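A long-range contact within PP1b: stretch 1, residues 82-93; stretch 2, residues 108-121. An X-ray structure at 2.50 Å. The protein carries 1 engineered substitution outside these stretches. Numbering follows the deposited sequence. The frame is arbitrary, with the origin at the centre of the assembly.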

# COMPACT_ATOMS: atom_id res chain seq x y z
N HIS A 82 -35.56 -4.52 30.51
CA HIS A 82 -36.98 -4.84 30.70
C HIS A 82 -37.53 -5.61 29.49
O HIS A 82 -37.35 -5.18 28.36
CB HIS A 82 -37.81 -3.57 30.92
CG HIS A 82 -39.20 -3.85 31.40
ND1 HIS A 82 -39.51 -4.00 32.74
CD2 HIS A 82 -40.36 -4.03 30.72
CE1 HIS A 82 -40.80 -4.25 32.86
NE2 HIS A 82 -41.34 -4.27 31.65
N VAL A 83 -38.20 -6.73 29.75
CA VAL A 83 -38.69 -7.61 28.70
C VAL A 83 -40.22 -7.77 28.77
O VAL A 83 -40.76 -8.11 29.83
CB VAL A 83 -38.02 -9.00 28.77
CG1 VAL A 83 -38.47 -9.88 27.62
CG2 VAL A 83 -36.51 -8.84 28.77
N GLU A 84 -40.89 -7.52 27.65
CA GLU A 84 -42.33 -7.73 27.51
C GLU A 84 -42.67 -8.27 26.12
O GLU A 84 -42.58 -7.54 25.13
CB GLU A 84 -43.09 -6.42 27.75
CG GLU A 84 -43.17 -6.00 29.21
CD GLU A 84 -43.99 -4.74 29.42
OE1 GLU A 84 -44.42 -4.12 28.42
OE2 GLU A 84 -44.21 -4.37 30.59
N GLN A 85 -43.05 -9.54 26.06
CA GLN A 85 -43.37 -10.23 24.80
C GLN A 85 -42.16 -10.28 23.86
O GLN A 85 -42.31 -10.21 22.64
CB GLN A 85 -44.56 -9.56 24.11
N GLY A 86 -40.97 -10.40 24.44
CA GLY A 86 -39.72 -10.42 23.66
C GLY A 86 -39.34 -9.06 23.08
O GLY A 86 -38.76 -9.00 22.00
N LEU A 87 -39.65 -7.99 23.81
CA LEU A 87 -39.29 -6.63 23.39
C LEU A 87 -38.67 -5.85 24.55
O LEU A 87 -39.12 -5.97 25.69
CB LEU A 87 -40.52 -5.87 22.89
CG LEU A 87 -41.32 -6.52 21.75
CD1 LEU A 87 -42.63 -5.78 21.55
CD2 LEU A 87 -40.51 -6.56 20.45
N THR A 88 -37.65 -5.05 24.26
CA THR A 88 -36.91 -4.31 25.29
C THR A 88 -36.50 -2.92 24.80
O THR A 88 -36.19 -2.74 23.63
CB THR A 88 -35.67 -5.10 25.75
OG1 THR A 88 -34.93 -4.31 26.70
CG2 THR A 88 -34.76 -5.45 24.58
N PRO A 89 -36.48 -1.93 25.71
CA PRO A 89 -36.07 -0.58 25.31
C PRO A 89 -34.58 -0.43 24.99
O PRO A 89 -34.20 0.49 24.26
CB PRO A 89 -36.42 0.29 26.53
CG PRO A 89 -37.34 -0.53 27.36
CD PRO A 89 -36.96 -1.95 27.11
N LEU A 90 -33.74 -1.31 25.53
CA LEU A 90 -32.28 -1.18 25.37
C LEU A 90 -31.84 -1.33 23.92
O LEU A 90 -32.47 -2.03 23.14
CB LEU A 90 -31.54 -2.20 26.24
CG LEU A 90 -31.55 -1.96 27.75
CD1 LEU A 90 -30.86 -3.12 28.45
CD2 LEU A 90 -30.89 -0.63 28.11
N ASP A 91 -30.72 -0.68 23.60
CA ASP A 91 -30.19 -0.66 22.23
C ASP A 91 -29.84 -2.06 21.75
O ASP A 91 -29.53 -2.94 22.55
CB ASP A 91 -28.95 0.23 22.16
CG ASP A 91 -29.24 1.69 22.46
OD1 ASP A 91 -28.47 2.31 23.23
OD2 ASP A 91 -30.24 2.23 21.93
N PRO A 92 -29.89 -2.28 20.42
CA PRO A 92 -29.52 -3.59 19.88
C PRO A 92 -28.04 -3.89 20.09
O PRO A 92 -27.18 -3.03 19.88
CB PRO A 92 -29.84 -3.46 18.38
CG PRO A 92 -29.81 -2.00 18.10
CD PRO A 92 -30.30 -1.34 19.36
N GLY A 93 -27.74 -5.12 20.50
CA GLY A 93 -26.38 -5.53 20.82
C GLY A 93 -26.35 -6.85 21.57
O GLY A 93 -27.24 -7.68 21.39
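Stretch 2, residues 108-121: IRGNEVDLPDGDYA

Stretch 2 runs antiparallel to stretch 1 and is held to it mainly by backbone hydrogen bonds. At one end, Val83 and Gly118 form a reciprocal pair: Val83 N donates to Gly118 O at 2.8 Å, and Gly118 N returns a bond to Val83 O at 3.2 Å. Next to this pair, the end of the strand that enters stretch 1 and runs to Val83 sets His82 against Asp119, their CA atoms 4.6 Å apart. Both side chains lie on the same face of the sheet, which lets His82 ND1 donate to Asp119 OD2 at 3.0 Å; the carboxylate oxygen sits at the edge of the imidazole. The His82 ring is braced further by a bond from its NE2 to Glu84 OE2 (3.1 Å) within its own stretch.

Beyond Val83 the strand pairing stops, and Asp117 takes over with its side chain, OD1 accepting from Gln85 N at 2.7 Å. The register then shifts by two residues before the backbones meet again, with Leu87 opposite Glu112 (CA to CA 5.0 Å). Here Val113 N donates to Gly86 O at 3.2 Å and Thr88 N to Asn111 O at 3.3 Å. Gly86 has positive phi, which by itself favours glycine. Asn111 also reaches back with its amide: Asn111 ND2 makes a weak bond to Thr88 O at 3.3 Å and lies 3.0 Å from Leu90 O.

Packing fills the space around this polar framework. The buried Val83 projects from the face of the sheet opposite His82, where its CG2 meets the edge of the Tyr120 ring at CE2 (3.5 Å) and its CG1 rests 3.4 Å from Leu115 O. Farther along, the end of Leu87 turns back to place CD2 3.6 Å from Arg109 NE. Together the two stretches bury 801 Å², counting both sides.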

# COMPACT_ATOMS: atom_id res chain seq x y z
N ILE A 108 -38.79 -4.78 13.01
CA ILE A 108 -39.85 -3.84 12.64
C ILE A 108 -40.82 -3.57 13.79
O ILE A 108 -41.32 -2.45 13.94
CB ILE A 108 -40.64 -4.28 11.37
CG1 ILE A 108 -41.28 -5.68 11.53
CG2 ILE A 108 -39.74 -4.16 10.14
CD1 ILE A 108 -40.58 -6.83 10.82
N ARG A 109 -41.08 -4.59 14.61
CA ARG A 109 -41.94 -4.44 15.79
C ARG A 109 -41.19 -3.73 16.92
O ARG A 109 -41.77 -2.90 17.63
CB ARG A 109 -42.49 -5.80 16.25
CG ARG A 109 -41.46 -6.79 16.78
CD ARG A 109 -42.09 -8.15 17.09
NE ARG A 109 -42.97 -8.10 18.26
CZ ARG A 109 -43.62 -9.15 18.76
NH1 ARG A 109 -43.52 -10.35 18.20
NH2 ARG A 109 -44.39 -9.00 19.84
N GLY A 110 -39.92 -4.07 17.09
CA GLY A 110 -39.08 -3.45 18.12
C GLY A 110 -37.78 -4.21 18.31
O GLY A 110 -37.42 -5.05 17.48
N ASN A 111 -37.07 -3.91 19.40
CA ASN A 111 -35.81 -4.57 19.71
C ASN A 111 -36.06 -5.97 20.27
O ASN A 111 -36.38 -6.13 21.44
CB ASN A 111 -34.99 -3.74 20.70
CG ASN A 111 -34.67 -2.34 20.18
OD1 ASN A 111 -34.55 -2.13 18.97
ND2 ASN A 111 -34.52 -1.39 21.09
N GLU A 112 -35.91 -6.98 19.41
CA GLU A 112 -36.28 -8.35 19.75
C GLU A 112 -35.23 -9.04 20.62
O GLU A 112 -34.03 -8.92 20.36
CB GLU A 112 -36.52 -9.17 18.48
CG GLU A 112 -37.66 -8.65 17.61
CD GLU A 112 -37.77 -9.38 16.29
OE1 GLU A 112 -37.51 -10.60 16.24
OE2 GLU A 112 -38.13 -8.72 15.28
N VAL A 113 -35.69 -9.78 21.63
CA VAL A 113 -34.80 -10.54 22.52
C VAL A 113 -35.49 -11.82 22.98
O VAL A 113 -36.61 -11.78 23.50
CB VAL A 113 -34.40 -9.72 23.76
N ASP A 114 -34.83 -12.96 22.77
CA ASP A 114 -35.40 -14.26 23.14
C ASP A 114 -35.25 -14.52 24.64
O ASP A 114 -34.36 -15.26 25.07
CB ASP A 114 -34.75 -15.39 22.32
CG ASP A 114 -35.34 -16.76 22.62
OD1 ASP A 114 -36.57 -16.85 22.85
OD2 ASP A 114 -34.58 -17.75 22.63
N LEU A 115 -36.14 -13.91 25.42
CA LEU A 115 -36.21 -14.14 26.86
C LEU A 115 -37.64 -13.97 27.35
O LEU A 115 -38.39 -13.17 26.78
CB LEU A 115 -35.30 -13.16 27.61
CG LEU A 115 -33.80 -13.46 27.66
CD1 LEU A 115 -33.08 -12.32 28.36
CD2 LEU A 115 -33.53 -14.79 28.37
N PRO A 116 -38.02 -14.71 28.40
CA PRO A 116 -39.35 -14.52 28.98
C PRO A 116 -39.48 -13.16 29.65
O PRO A 116 -38.47 -12.52 29.98
CB PRO A 116 -39.46 -15.65 30.01
CG PRO A 116 -38.06 -16.01 30.34
CD PRO A 116 -37.26 -15.77 29.09
N ASP A 117 -40.72 -12.72 29.86
CA ASP A 117 -40.99 -11.42 30.47
C ASP A 117 -40.31 -11.30 31.83
O ASP A 117 -40.27 -12.26 32.60
CB ASP A 117 -42.50 -11.20 30.64
CG ASP A 117 -43.22 -11.02 29.31
OD1 ASP A 117 -42.56 -11.09 28.25
OD2 ASP A 117 -44.45 -10.81 29.33
N GLY A 118 -39.77 -10.12 32.11
CA GLY A 118 -39.09 -9.86 33.37
C GLY A 118 -38.14 -8.68 33.30
O GLY A 118 -38.13 -7.94 32.31
N ASP A 119 -37.37 -8.50 34.36
CA ASP A 119 -36.33 -7.48 34.42
C ASP A 119 -35.00 -8.15 34.69
O ASP A 119 -34.88 -8.95 35.62
CB ASP A 119 -36.65 -6.45 35.50
CG ASP A 119 -37.88 -5.62 35.18
OD1 ASP A 119 -38.95 -6.21 34.95
OD2 ASP A 119 -37.78 -4.37 35.17
N TYR A 120 -34.00 -7.84 33.87
CA TYR A 120 -32.69 -8.49 33.96
C TYR A 120 -31.57 -7.47 34.11
O TYR A 120 -31.44 -6.55 33.29
CB TYR A 120 -32.43 -9.33 32.72
CG TYR A 120 -33.49 -10.37 32.43
CD1 TYR A 120 -33.39 -11.66 32.93
CD2 TYR A 120 -34.59 -10.06 31.63
CE1 TYR A 120 -34.35 -12.62 32.66
CE2 TYR A 120 -35.56 -11.01 31.36
CZ TYR A 120 -35.44 -12.29 31.87
OH TYR A 120 -36.40 -13.23 31.59
N ALA A 121 -30.77 -7.63 35.16
CA ALA A 121 -29.51 -6.91 35.27
C ALA A 121 -28.65 -7.34 34.08
O ALA A 121 -28.48 -8.53 33.82
CB ALA A 121 -28.82 -7.25 36.58